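Local coordinates for protein alternansucrase (Leuconostoc mesenteroides, PDB 6HVG) that belongs to glycosyl hydrolase family 70, combining a TIM-barrel core and a bound calcium ion with cell-wall-binding-type repeats near both chain ends, at residues 359-363 / 1357-1361; 851-855 / 1075-1079. One frame throughout, in Å; residues are numbered along the deposited sequence.

Contact 1. Residues 359-363 / 1357-1361; sequences QFMYF and YFMPN
Residues 360-363 form a strand, whereas 1357-1361 leave strand 1354-1357 still extended and change direction at P1360 (phi/psi -64/-26°). The backbones stay apart: F360 and P1360 CA atoms are 8.1 Å apart, those of Y362 and M1359 8.2 Å. Side chains fill the gap, without hydrogen bonds between the segments. F360 and Y362, both chi1 t, point toward the loop. P1360 CD sits over one F360 face (CH-pi, 3.8 Å from the centroid); Y1357 OH, bonded to the T1371 carbonyl, comes within 3.4 Å of F360 CE1. M1359 (chi1 m, chi2 t) reaches between the rings: SD packs 3.8 Å from F360 CZ and 3.6 Å from Y362 CB, with Met-aromatic geometry 5.0 Å from the F360 centroid (edge) and 4.3 Å from that of Y362 (oblique); CE lies over one Y362 face, a CH-pi contact 3.7 Å from its centroid. Strand 360-363 belongs to an aromatic-rich choline-binding repeat; F360 and Y1357 both touch A353 on the adjacent antiparallel strand 352-355.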
# COMPACT_ATOMS: atom_id res chain seq x y z
N GLN A 359 -18.56 50.20 -13.49
CA GLN A 359 -18.34 49.40 -14.67
C GLN A 359 -17.40 48.28 -14.30
O GLN A 359 -16.54 48.45 -13.45
CB GLN A 359 -17.71 50.24 -15.77
CG GLN A 359 -18.61 51.37 -16.28
CD GLN A 359 -19.75 50.88 -17.17
OE1 GLN A 359 -19.52 50.39 -18.29
NE2 GLN A 359 -20.97 51.04 -16.69
N PHE A 360 -17.56 47.13 -14.93
CA PHE A 360 -16.71 45.97 -14.64
C PHE A 360 -15.24 46.33 -14.83
O PHE A 360 -14.92 47.17 -15.65
CB PHE A 360 -17.10 44.80 -15.53
CG PHE A 360 -16.32 43.55 -15.27
CD1 PHE A 360 -16.76 42.61 -14.34
CD2 PHE A 360 -15.13 43.31 -15.92
CE1 PHE A 360 -16.02 41.45 -14.09
CE2 PHE A 360 -14.38 42.17 -15.67
CZ PHE A 360 -14.82 41.25 -14.74
N MET A 361 -14.36 45.70 -14.05
CA MET A 361 -12.91 45.78 -14.23
C MET A 361 -12.21 44.57 -13.61
O MET A 361 -12.44 44.24 -12.45
CB MET A 361 -12.37 47.06 -13.59
CG MET A 361 -10.88 47.27 -13.82
SD MET A 361 -10.28 48.96 -13.54
CE MET A 361 -11.45 49.96 -14.45
N TYR A 362 -11.39 43.89 -14.40
CA TYR A 362 -10.62 42.73 -13.94
C TYR A 362 -9.18 43.15 -13.70
O TYR A 362 -8.54 43.70 -14.58
CB TYR A 362 -10.65 41.58 -14.94
CG TYR A 362 -9.62 40.51 -14.65
CD1 TYR A 362 -9.76 39.66 -13.55
CD2 TYR A 362 -8.51 40.34 -15.45
CE1 TYR A 362 -8.81 38.69 -13.28
CE2 TYR A 362 -7.57 39.37 -15.18
CZ TYR A 362 -7.71 38.56 -14.10
OH TYR A 362 -6.77 37.60 -13.82
N PHE A 363 -8.68 42.87 -12.49
CA PHE A 363 -7.31 43.23 -12.13
C PHE A 363 -6.30 42.08 -12.35
O PHE A 363 -6.43 40.99 -11.79
CB PHE A 363 -7.28 43.77 -10.72
CG PHE A 363 -8.10 44.99 -10.55
CD1 PHE A 363 -7.58 46.22 -10.86
CD2 PHE A 363 -9.42 44.91 -10.13
CE1 PHE A 363 -8.34 47.36 -10.73
CE2 PHE A 363 -10.19 46.04 -9.99
CZ PHE A 363 -9.65 47.27 -10.29
N TYR A 1357 -17.80 32.27 -12.77
CA TYR A 1357 -17.79 33.71 -12.99
C TYR A 1357 -17.20 34.04 -14.38
O TYR A 1357 -16.00 33.97 -14.57
CB TYR A 1357 -16.94 34.34 -11.90
CG TYR A 1357 -17.02 35.85 -11.77
CD1 TYR A 1357 -16.43 36.68 -12.69
CD2 TYR A 1357 -17.61 36.44 -10.66
CE1 TYR A 1357 -16.48 38.07 -12.54
CE2 TYR A 1357 -17.64 37.81 -10.49
CZ TYR A 1357 -17.09 38.63 -11.43
OH TYR A 1357 -17.14 39.99 -11.24
N PHE A 1358 -18.05 34.35 -15.35
CA PHE A 1358 -17.56 34.70 -16.70
C PHE A 1358 -17.52 36.21 -16.92
O PHE A 1358 -18.46 36.91 -16.57
CB PHE A 1358 -18.40 34.05 -17.78
CG PHE A 1358 -18.44 32.57 -17.68
CD1 PHE A 1358 -17.31 31.85 -18.02
CD2 PHE A 1358 -19.55 31.90 -17.24
CE1 PHE A 1358 -17.28 30.47 -17.94
CE2 PHE A 1358 -19.54 30.51 -17.15
CZ PHE A 1358 -18.39 29.79 -17.49
N MET A 1359 -16.44 36.69 -17.53
CA MET A 1359 -16.24 38.12 -17.70
C MET A 1359 -16.98 38.61 -18.95
O MET A 1359 -17.62 37.83 -19.63
CB MET A 1359 -14.75 38.42 -17.72
CG MET A 1359 -14.04 37.91 -16.47
SD MET A 1359 -12.45 38.73 -16.24
CE MET A 1359 -11.29 37.42 -15.98
N PRO A 1360 -16.95 39.91 -19.24
CA PRO A 1360 -17.70 40.36 -20.41
C PRO A 1360 -17.16 39.77 -21.72
O PRO A 1360 -17.91 39.64 -22.68
CB PRO A 1360 -17.51 41.87 -20.39
CG PRO A 1360 -17.10 42.22 -19.01
CD PRO A 1360 -16.38 41.03 -18.47
N ASN A 1361 -15.87 39.41 -21.74
CA ASN A 1361 -15.27 38.74 -22.87
C ASN A 1361 -15.30 37.22 -22.74
O ASN A 1361 -14.68 36.50 -23.52
CB ASN A 1361 -13.82 39.20 -23.10
CG ASN A 1361 -12.95 38.94 -21.91
OD1 ASN A 1361 -13.37 38.32 -20.94
ND2 ASN A 1361 -11.74 39.43 -21.95

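Contact 2. Residues 851-855 / 1075-1079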
# COMPACT_ATOMS: atom_id res chain seq x y z
N LEU A 851 6.73 -29.20 18.85
CA LEU A 851 5.77 -29.88 17.97
C LEU A 851 5.61 -31.35 18.31
O LEU A 851 4.48 -31.85 18.31
CB LEU A 851 6.16 -29.72 16.50
CG LEU A 851 5.71 -28.39 15.89
CD1 LEU A 851 6.48 -28.09 14.62
CD2 LEU A 851 4.21 -28.41 15.63
N LYS A 852 6.72 -32.01 18.59
CA LYS A 852 6.71 -33.43 19.00
C LYS A 852 6.17 -33.62 20.41
O LYS A 852 5.45 -34.60 20.70
CB LYS A 852 8.11 -34.03 18.88
CG LYS A 852 8.54 -34.21 17.44
CD LYS A 852 9.92 -34.85 17.28
CE LYS A 852 11.01 -33.80 17.35
NZ LYS A 852 12.39 -34.32 17.11
N ALA A 853 6.49 -32.67 21.28
CA ALA A 853 5.96 -32.64 22.64
C ALA A 853 4.45 -32.44 22.63
O ALA A 853 3.73 -32.94 23.51
CB ALA A 853 6.63 -31.53 23.44
N ARG A 854 3.96 -31.69 21.64
CA ARG A 854 2.53 -31.42 21.54
C ARG A 854 1.76 -32.71 21.29
O ARG A 854 0.68 -32.91 21.84
CB ARG A 854 2.25 -30.40 20.44
CG ARG A 854 0.81 -29.87 20.41
CD ARG A 854 0.60 -28.84 19.29
NE ARG A 854 -0.72 -28.20 19.39
CZ ARG A 854 -1.84 -28.65 18.82
NH1 ARG A 854 -1.85 -29.75 18.05
NH2 ARG A 854 -2.98 -28.01 19.00
N ILE A 855 2.32 -33.60 20.47
CA ILE A 855 1.71 -34.89 20.21
C ILE A 855 1.63 -35.75 21.50
O ILE A 855 0.63 -36.39 21.75
CB ILE A 855 2.52 -35.66 19.15
CG1 ILE A 855 2.51 -34.91 17.81
CG2 ILE A 855 2.02 -37.10 19.02
CD1 ILE A 855 3.46 -35.44 16.76
N LYS A 1075 4.86 -35.73 9.20
CA LYS A 1075 4.01 -36.63 9.96
C LYS A 1075 4.47 -36.64 11.40
O LYS A 1075 3.65 -36.55 12.30
CB LYS A 1075 4.05 -38.04 9.36
CG LYS A 1075 3.09 -39.04 10.00
CD LYS A 1075 3.43 -40.45 9.51
CE LYS A 1075 2.74 -41.54 10.31
NZ LYS A 1075 1.29 -41.62 9.98
N GLU A 1076 5.79 -36.73 11.60
CA GLU A 1076 6.38 -36.84 12.94
C GLU A 1076 6.38 -35.54 13.75
O GLU A 1076 6.54 -35.57 14.97
CB GLU A 1076 7.78 -37.48 12.85
CG GLU A 1076 7.70 -39.02 12.71
CD GLU A 1076 8.75 -39.65 11.79
OE1 GLU A 1076 8.96 -39.17 10.65
OE2 GLU A 1076 9.36 -40.66 12.20
N LEU A 1077 6.18 -34.40 13.08
CA LEU A 1077 5.93 -33.12 13.76
C LEU A 1077 4.45 -32.86 14.06
O LEU A 1077 4.10 -31.86 14.68
CB LEU A 1077 6.49 -31.95 12.96
CG LEU A 1077 8.03 -31.92 12.83
CD1 LEU A 1077 8.46 -30.83 11.85
CD2 LEU A 1077 8.71 -31.72 14.19
N GLY A 1078 3.59 -33.77 13.64
CA GLY A 1078 2.18 -33.70 13.98
C GLY A 1078 1.36 -32.83 13.03
O GLY A 1078 0.25 -32.43 13.37
N ILE A 1079 1.88 -32.56 11.84
CA ILE A 1079 1.12 -31.82 10.85
C ILE A 1079 0.04 -32.75 10.38
O ILE A 1079 0.34 -33.86 9.97
CB ILE A 1079 1.97 -31.37 9.64
CG1 ILE A 1079 2.79 -30.12 9.94
CG2 ILE A 1079 1.06 -30.97 8.48
CD1 ILE A 1079 3.60 -30.15 11.20
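L1077 lays its side chain alongside one turn of helix 844-857, its CD2 lying 4.0 Å from L851 CB and 4.1 Å from K852 CG. The loop carrying it follows helix 1063-1075 and has a Schellman motif at G1078, just before the chain enters strand 1081-1083 of the parallel TIM-barrel sheet. The contact therefore packs a helix flank against the loop that follows a second helix within the barrel domain, and it is close: the CA atoms of K852 and L1077 are only 5.3 Å apart, those of I855 and G1078 6.4 Å.

Much of the packing on the loop side is done by backbone. The L1077 carbonyl O meets L851 CB at 3.5 Å, and the E1076 O meets K852 CG at 3.5 Å, while the carboxylate end of E1076 leads away. These are van der Waals contacts; the segments share no hydrogen bond. The helix has other ties: the R854 guanidinium bonds to the D1041 carbonyl through NH2, and the backbone of I855 pairs with A1018.

Glycine at 1078 is explained twice over. G1078 N bonds to K1075 O at 3.1 Å, closing a type I turn; the positive phi of G1078 (phi/psi 86/19°), part of the Schellman motif, would jam a CB against the preceding carbonyl oxygen. The CA-to-CB bond of I855 points toward the turn: CD1 is 3.6 Å from E1076 O and 3.5 Å from G1078 CA, and a CB on that glycine would stand 3.0 Å from I855 CD1.

In the fold
From the N terminus, the chain passes through the choline-binding-type repeats and reaches 359-363, the first half of contact 1. It then runs through the glycosyl hydrolase family 70 region before 1357-1361 closes a loop with 993 residues between. Contact 2 is nested inside: between 851-855 and 1075-1079 the chain makes a 219-residue excursion, including most strands of a large antiparallel sheet, and returns through strand 1045-1047 to the barrel. Contact 1 thus joins an N-terminal choline-binding repeat to a loop between strands 1354-1357 and 1368-1371, while contact 2 ties helix 844-857 to the loop between helix 1063-1075 and barrel strand 1081-1083. Their nearest atoms are about 69 Å apart, on opposite sides of the molecule's centre.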